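Local atomic coordinates of putative isochorismatase hydrolase (Oleispira antarctica, PDB entry 3LQY), a protein that probably acts as a hydrolase of the isochorismatase family, though its substrate is not established. Residues A[6-11]-A[45-50]; A[13-18]-A[34-39]. All coordinates share one frame; numbering follows the deposited sequence.

Contact 1 (A[6-11]-A[45-50]); sequences NTTALL and AKFRQQ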
loop_
_atom_site.group_PDB
_atom_site.type_symbol
_atom_site.label_atom_id
_atom_site.label_comp_id
_atom_site.label_asym_id
_atom_site.label_seq_id
_atom_site.Cartn_x
_atom_site.Cartn_y
_atom_site.Cartn_z
ATOM N N ASN A 6 11.414 -5.621 16.873
ATOM C CA ASN A 6 11.036 -5.819 15.470
ATOM C C ASN A 6 9.552 -6.083 15.289
ATOM O O ASN A 6 9.146 -7.141 14.767
ATOM C CB ASN A 6 11.844 -6.985 14.900
ATOM C CG ASN A 6 13.302 -6.682 14.836
ATOM O OD1 ASN A 6 13.720 -5.557 15.072
ATOM N ND2 ASN A 6 14.088 -7.672 14.474
ATOM N N THR A 7 8.746 -5.107 15.706
ATOM C CA THR A 7 7.287 -5.185 15.608
ATOM C C THR A 7 6.747 -4.223 14.551
ATOM O O THR A 7 5.570 -3.872 14.573
ATOM C CB THR A 7 6.632 -4.875 16.957
ATOM O OG1 THR A 7 6.986 -3.541 17.346
ATOM C CG2 THR A 7 7.113 -5.840 18.033
ATOM N N THR A 8 7.601 -3.824 13.603
ATOM C CA THR A 8 7.178 -3.032 12.457
ATOM C C THR A 8 7.104 -3.925 11.232
ATOM O O THR A 8 8.073 -4.597 10.879
ATOM C CB THR A 8 8.103 -1.807 12.221
ATOM O OG1 THR A 8 8.201 -1.045 13.439
ATOM C CG2 THR A 8 7.571 -0.926 11.079
ATOM N N ALA A 9 5.922 -3.923 10.610
ATOM C CA ALA A 9 5.627 -4.684 9.412
ATOM C C ALA A 9 5.615 -3.737 8.226
ATOM O O ALA A 9 5.096 -2.608 8.313
ATOM C CB ALA A 9 4.267 -5.340 9.553
ATOM N N LEU A 10 6.177 -4.158 7.107
ATOM C CA LEU A 10 5.977 -3.436 5.837
ATOM C C LEU A 10 4.691 -3.961 5.218
ATOM O O LEU A 10 4.491 -5.171 5.095
ATOM C CB LEU A 10 7.176 -3.588 4.910
ATOM C CG LEU A 10 7.115 -3.104 3.453
ATOM C CD1 LEU A 10 7.231 -1.543 3.395
ATOM C CD2 LEU A 10 8.220 -3.850 2.675
ATOM N N LEU A 11 3.795 -3.030 4.896
ATOM C CA LEU A 11 2.448 -3.338 4.432
ATOM C C LEU A 11 2.295 -2.768 3.049
ATOM O O LEU A 11 2.264 -1.534 2.848
ATOM C CB LEU A 11 1.401 -2.752 5.367
ATOM C CG LEU A 11 -0.067 -3.138 5.183
ATOM C CD1 LEU A 11 -0.256 -4.621 5.252
ATOM C CD2 LEU A 11 -0.898 -2.465 6.268
ATOM N N ALA A 45 13.184 -5.087 0.033
ATOM C CA ALA A 45 14.490 -5.734 0.098
ATOM C C ALA A 45 15.135 -5.501 1.464
ATOM O O ALA A 45 15.763 -6.400 2.030
ATOM C CB ALA A 45 15.412 -5.225 -1.035
ATOM N N LYS A 46 14.996 -4.289 1.988
ATOM C CA LYS A 46 15.514 -3.959 3.320
ATOM C C LYS A 46 14.864 -4.808 4.430
ATOM O O LYS A 46 15.554 -5.344 5.285
ATOM C CB LYS A 46 15.339 -2.461 3.598
ATOM C CG LYS A 46 16.079 -1.949 4.870
ATOM C CD LYS A 46 17.565 -2.364 4.891
ATOM C CE LYS A 46 18.411 -1.419 5.698
ATOM N NZ LYS A 46 19.859 -1.640 5.494
ATOM N N PHE A 47 13.540 -4.943 4.401
ATOM C CA PHE A 47 12.791 -5.685 5.440
ATOM C C PHE A 47 13.203 -7.158 5.457
ATOM O O PHE A 47 13.475 -7.728 6.534
ATOM C CB PHE A 47 11.251 -5.527 5.258
ATOM C CG PHE A 47 10.655 -4.395 6.060
ATOM C CD1 PHE A 47 10.885 -3.065 5.702
ATOM C CD2 PHE A 47 9.884 -4.661 7.190
ATOM C CE1 PHE A 47 10.326 -1.975 6.493
ATOM C CE2 PHE A 47 9.323 -3.589 7.980
ATOM C CZ PHE A 47 9.577 -2.267 7.632
ATOM N N ARG A 48 13.283 -7.759 4.259
ATOM C CA ARG A 48 13.655 -9.152 4.125
ATOM C C ARG A 48 15.117 -9.357 4.533
ATOM O O ARG A 48 15.449 -10.370 5.128
ATOM C CB ARG A 48 13.471 -9.646 2.680
ATOM C CG ARG A 48 12.031 -9.738 2.232
ATOM C CD ARG A 48 11.938 -9.845 0.730
ATOM N NE ARG A 48 10.579 -10.151 0.305
ATOM C CZ ARG A 48 10.191 -10.214 -0.971
ATOM N NH1 ARG A 48 11.069 -9.976 -1.941
ATOM N NH2 ARG A 48 8.929 -10.513 -1.283
ATOM N N GLN A 49 15.958 -8.386 4.174
ATOM C CA GLN A 49 17.358 -8.327 4.572
ATOM C C GLN A 49 17.515 -8.307 6.103
ATOM O O GLN A 49 18.458 -8.895 6.628
ATOM C CB GLN A 49 18.056 -7.107 3.938
ATOM C CG GLN A 49 19.572 -6.973 4.246
ATOM C CD GLN A 49 19.986 -5.538 4.576
ATOM O OE1 GLN A 49 19.548 -4.962 5.579
ATOM N NE2 GLN A 49 20.849 -4.966 3.739
ATOM N N GLN A 50 16.603 -7.632 6.804
ATOM C CA GLN A 50 16.510 -7.757 8.259
ATOM C C GLN A 50 15.530 -8.913 8.548
ATOM O O GLN A 50 15.159 -9.661 7.637
ATOM C CB GLN A 50 16.089 -6.421 8.903
ATOM C CG GLN A 50 16.986 -5.242 8.526
ATOM C CD GLN A 50 18.436 -5.492 8.869
ATOM O OE1 GLN A 50 18.796 -5.657 10.038
ATOM N NE2 GLN A 50 19.280 -5.559 7.844
#

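Contact 2 (A[13-18]-A[34-39]); sequences IDFQND and EAAAEQ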
loop_
_atom_site.group_PDB
_atom_site.type_symbol
_atom_site.label_atom_id
_atom_site.label_comp_id
_atom_site.label_asym_id
_atom_site.label_seq_id
_atom_site.Cartn_x
_atom_site.Cartn_y
_atom_site.Cartn_z
ATOM N N ILE A 13 0.113 -2.243 -0.108
ATOM C CA ILE A 13 -1.301 -2.187 -0.487
ATOM C C ILE A 13 -1.471 -2.164 -1.989
ATOM O O ILE A 13 -1.181 -1.172 -2.630
ATOM C CB ILE A 13 -1.988 -0.895 0.093
ATOM C CG1 ILE A 13 -1.837 -0.829 1.618
ATOM C CG2 ILE A 13 -3.473 -0.890 -0.301
ATOM C CD1 ILE A 13 -2.530 -1.961 2.372
ATOM N N ASP A 14 -1.896 -3.301 -2.551
ATOM C CA ASP A 14 -2.411 -3.384 -3.889
ATOM C C ASP A 14 -1.456 -2.901 -4.962
ATOM O O ASP A 14 -1.862 -2.165 -5.856
ATOM C CB ASP A 14 -3.752 -2.649 -4.066
ATOM C CG ASP A 14 -4.870 -3.165 -3.172
ATOM O OD1 ASP A 14 -4.683 -4.156 -2.459
ATOM O OD2 ASP A 14 -5.962 -2.500 -3.152
ATOM N N PHE A 15 -0.210 -3.372 -4.945
ATOM C CA PHE A 15 0.671 -3.075 -6.059
ATOM C C PHE A 15 0.357 -4.129 -7.144
ATOM O O PHE A 15 1.120 -5.064 -7.356
ATOM C CB PHE A 15 2.150 -3.140 -5.639
ATOM C CG PHE A 15 2.768 -1.817 -5.264
ATOM C CD1 PHE A 15 2.757 -0.748 -6.150
ATOM C CD2 PHE A 15 3.424 -1.664 -4.062
ATOM C CE1 PHE A 15 3.367 0.414 -5.858
ATOM C CE2 PHE A 15 4.048 -0.479 -3.747
ATOM C CZ PHE A 15 4.010 0.582 -4.640
ATOM N N GLN A 16 -0.818 -4.008 -7.765
ATOM C CA GLN A 16 -1.363 -4.977 -8.678
ATOM C C GLN A 16 -1.278 -4.500 -10.115
ATOM O O GLN A 16 -1.272 -3.305 -10.410
ATOM C CB GLN A 16 -2.799 -5.314 -8.299
ATOM C CG GLN A 16 -2.892 -6.044 -6.976
ATOM C CD GLN A 16 -4.279 -5.998 -6.413
ATOM O OE1 GLN A 16 -4.541 -5.220 -5.487
ATOM N NE2 GLN A 16 -5.176 -6.790 -6.943
ATOM N N ASN A 17 -1.129 -5.474 -11.020
ATOM C CA ASN A 17 -0.873 -5.187 -12.418
ATOM C C ASN A 17 -1.763 -4.151 -13.072
ATOM O O ASN A 17 -1.283 -3.291 -13.836
ATOM C CB ASN A 17 -0.970 -6.485 -13.224
ATOM C CG ASN A 17 0.246 -7.382 -13.030
ATOM O OD1 ASN A 17 1.366 -6.901 -12.873
ATOM N ND2 ASN A 17 0.023 -8.689 -13.029
ATOM N N ASP A 18 -3.070 -4.230 -12.844
ATOM C CA ASP A 18 -3.994 -3.211 -13.457
ATOM C C ASP A 18 -3.666 -1.737 -13.225
ATOM O O ASP A 18 -4.197 -0.860 -13.930
ATOM C CB ASP A 18 -5.476 -3.462 -13.088
ATOM C CG ASP A 18 -6.143 -4.585 -13.900
ATOM O OD1 ASP A 18 -5.760 -4.807 -15.067
ATOM O OD2 ASP A 18 -7.052 -5.278 -13.360
ATOM N N GLU A 34 5.159 2.689 -11.621
ATOM C CA GLU A 34 6.431 1.965 -11.785
ATOM C C GLU A 34 7.490 2.496 -10.823
ATOM O O GLU A 34 8.151 1.708 -10.098
ATOM C CB GLU A 34 6.895 2.072 -13.243
ATOM C CG GLU A 34 6.076 1.242 -14.197
ATOM C CD GLU A 34 4.701 1.766 -14.517
ATOM O OE1 GLU A 34 4.333 2.919 -14.102
ATOM O OE2 GLU A 34 3.948 0.998 -15.127
ATOM N N ALA A 35 7.637 3.827 -10.802
ATOM C CA ALA A 35 8.559 4.477 -9.885
ATOM C C ALA A 35 8.209 4.183 -8.421
ATOM O O ALA A 35 9.120 3.942 -7.606
ATOM C CB ALA A 35 8.623 6.021 -10.102
ATOM N N ALA A 36 6.905 4.271 -8.073
ATOM C CA ALA A 36 6.464 3.961 -6.751
ATOM C C ALA A 36 6.818 2.556 -6.300
ATOM O O ALA A 36 7.283 2.338 -5.183
ATOM C CB ALA A 36 4.918 4.226 -6.618
ATOM N N ALA A 37 6.564 1.597 -7.186
ATOM C CA ALA A 37 6.936 0.212 -6.996
ATOM C C ALA A 37 8.448 0.045 -6.902
ATOM O O ALA A 37 8.951 -0.751 -6.102
ATOM C CB ALA A 37 6.362 -0.611 -8.147
ATOM N N GLU A 38 9.189 0.828 -7.664
ATOM C CA GLU A 38 10.645 0.781 -7.556
ATOM C C GLU A 38 11.114 1.089 -6.128
ATOM O O GLU A 38 12.022 0.422 -5.588
ATOM C CB GLU A 38 11.272 1.756 -8.541
ATOM C CG GLU A 38 12.721 1.533 -8.761
ATOM C CD GLU A 38 13.419 2.750 -9.369
ATOM O OE1 GLU A 38 12.717 3.773 -9.597
ATOM O OE2 GLU A 38 14.662 2.671 -9.598
ATOM N N GLN A 39 10.502 2.111 -5.529
ATOM C CA GLN A 39 10.776 2.475 -4.130
ATOM C C GLN A 39 10.249 1.427 -3.142
ATOM O O GLN A 39 10.921 1.086 -2.191
ATOM C CB GLN A 39 10.224 3.876 -3.814
ATOM C CG GLN A 39 10.871 4.985 -4.663
ATOM C CD GLN A 39 12.366 4.860 -4.682
ATOM O OE1 GLN A 39 12.966 4.579 -5.736
ATOM N NE2 GLN A 39 12.983 4.941 -3.511
#

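Contact 1 (A[6-11]-A[45-50])
F47 lays its ring flat against L10, and the tight part of this contact is that ring as a whole. CB of L10 stands 3.5 Å from the F47 ring centroid, only 4° off the ring normal, a CH-pi contact over the middle of one face. CG of L10 is anti to the backbone N (chi1 171°), beside the carbonyl carbon, and from there the CD2 branch reaches 4.1 Å from F47 CD1. F47 CE2 comes closer still, within 3.3 Å of L10 N and, at the ring edge, within 3.3 Å of T8 O. The T8 methyl CG2 touches more loosely, 4.2 Å from F47 CZ. With an alanine in place of F47, CB of L10 would probably lose its aromatic cover and a gap would open between helix and strand. The solvent side is looser: N6, Q49 and Q50 are exposed, and K46 sends its chain away from the strand to a weak 3.3 Å hydrogen bond from NZ to Q49 OE1. F47 also touches L52 and V54, while L10 also meets V117 and V119 of the neighbouring strand. The strand 8-11 and helix 45-49 axes approach to 9.5 Å and run roughly antiparallel, at 144°. This is the strand-to-helix packing of a beta-alpha-beta crossover, in which helix 33-49 joins the parallel, adjacent strands 8-13 and 54-59.

Contact 2 (A[13-18]-A[34-39])
The flat groups that meet here are the phenyl ring of F15 and the peptide linking A36 to A37, which approaches the ring obliquely. The CE1-CZ side of the ring does the touching: F15 CE1 lies 3.7 Å from A37 N, and F15 CZ lies 3.8 Å from A36 O. Both are van der Waals contacts. The two alanine methyls come to the same corner, A37 CB at 3.9 Å from F15 CE1 and A36 CB somewhat further, at 4.2 Å from F15 CE1. Having no more than a methyl each, A36 and A37 let the ring come right up to the helix backbone, and the CA atoms of F15 and A37 are 7.1 Å apart. All three residues are buried. The contact is small, a single aromatic side chain reaching across to two successive helix residues.

The loop sets the direction of that reach. F15 is the centre of an inverse gamma turn, closed by a weak hydrogen bond of 2.9 Å from Q16 N to D14 O. CB of F15 points toward the helix, and chi1 of -96° sets the ring there, while the rest of 13-18 stays back. The polar residues that follow are tied elsewhere: Q16 NE2 to the carbonyl oxygens of H59 and A76, N17 ND2 to that of D74, and the D18 carboxylate to the backbone N of K27 and F69.

This is the turn leaving the first strand of a parallel alpha/beta sheet, packed on the helix of the crossover that follows. It sits at the C-terminal end of strand 8-13: V82 also touches F15, while helix 33-49 turns A36 against A149 of strand 140-149 and Q39 against D146 and A147.

In the fold
From the N terminus the chain passes through 6-11, which leads into strand 8-13 and forms the first half of contact 1, and soon reaches the segment 13-18, at the strand's end and in the loop after it, the first half of contact 2. It then wanders through a long loop before helix 33-49, whose early turns (34-39) close contact 2 and whose last turn, with Q50 just past its end (45-50), closes contact 1. The shorter loop is therefore nested inside the longer one, without crossing it. The two contacts lie about 18 Å apart, centre to centre: contact 1 joins the helix end to strand 8-13 within the parallel sheet, and contact 2 joins its beginning to the loop after that strand.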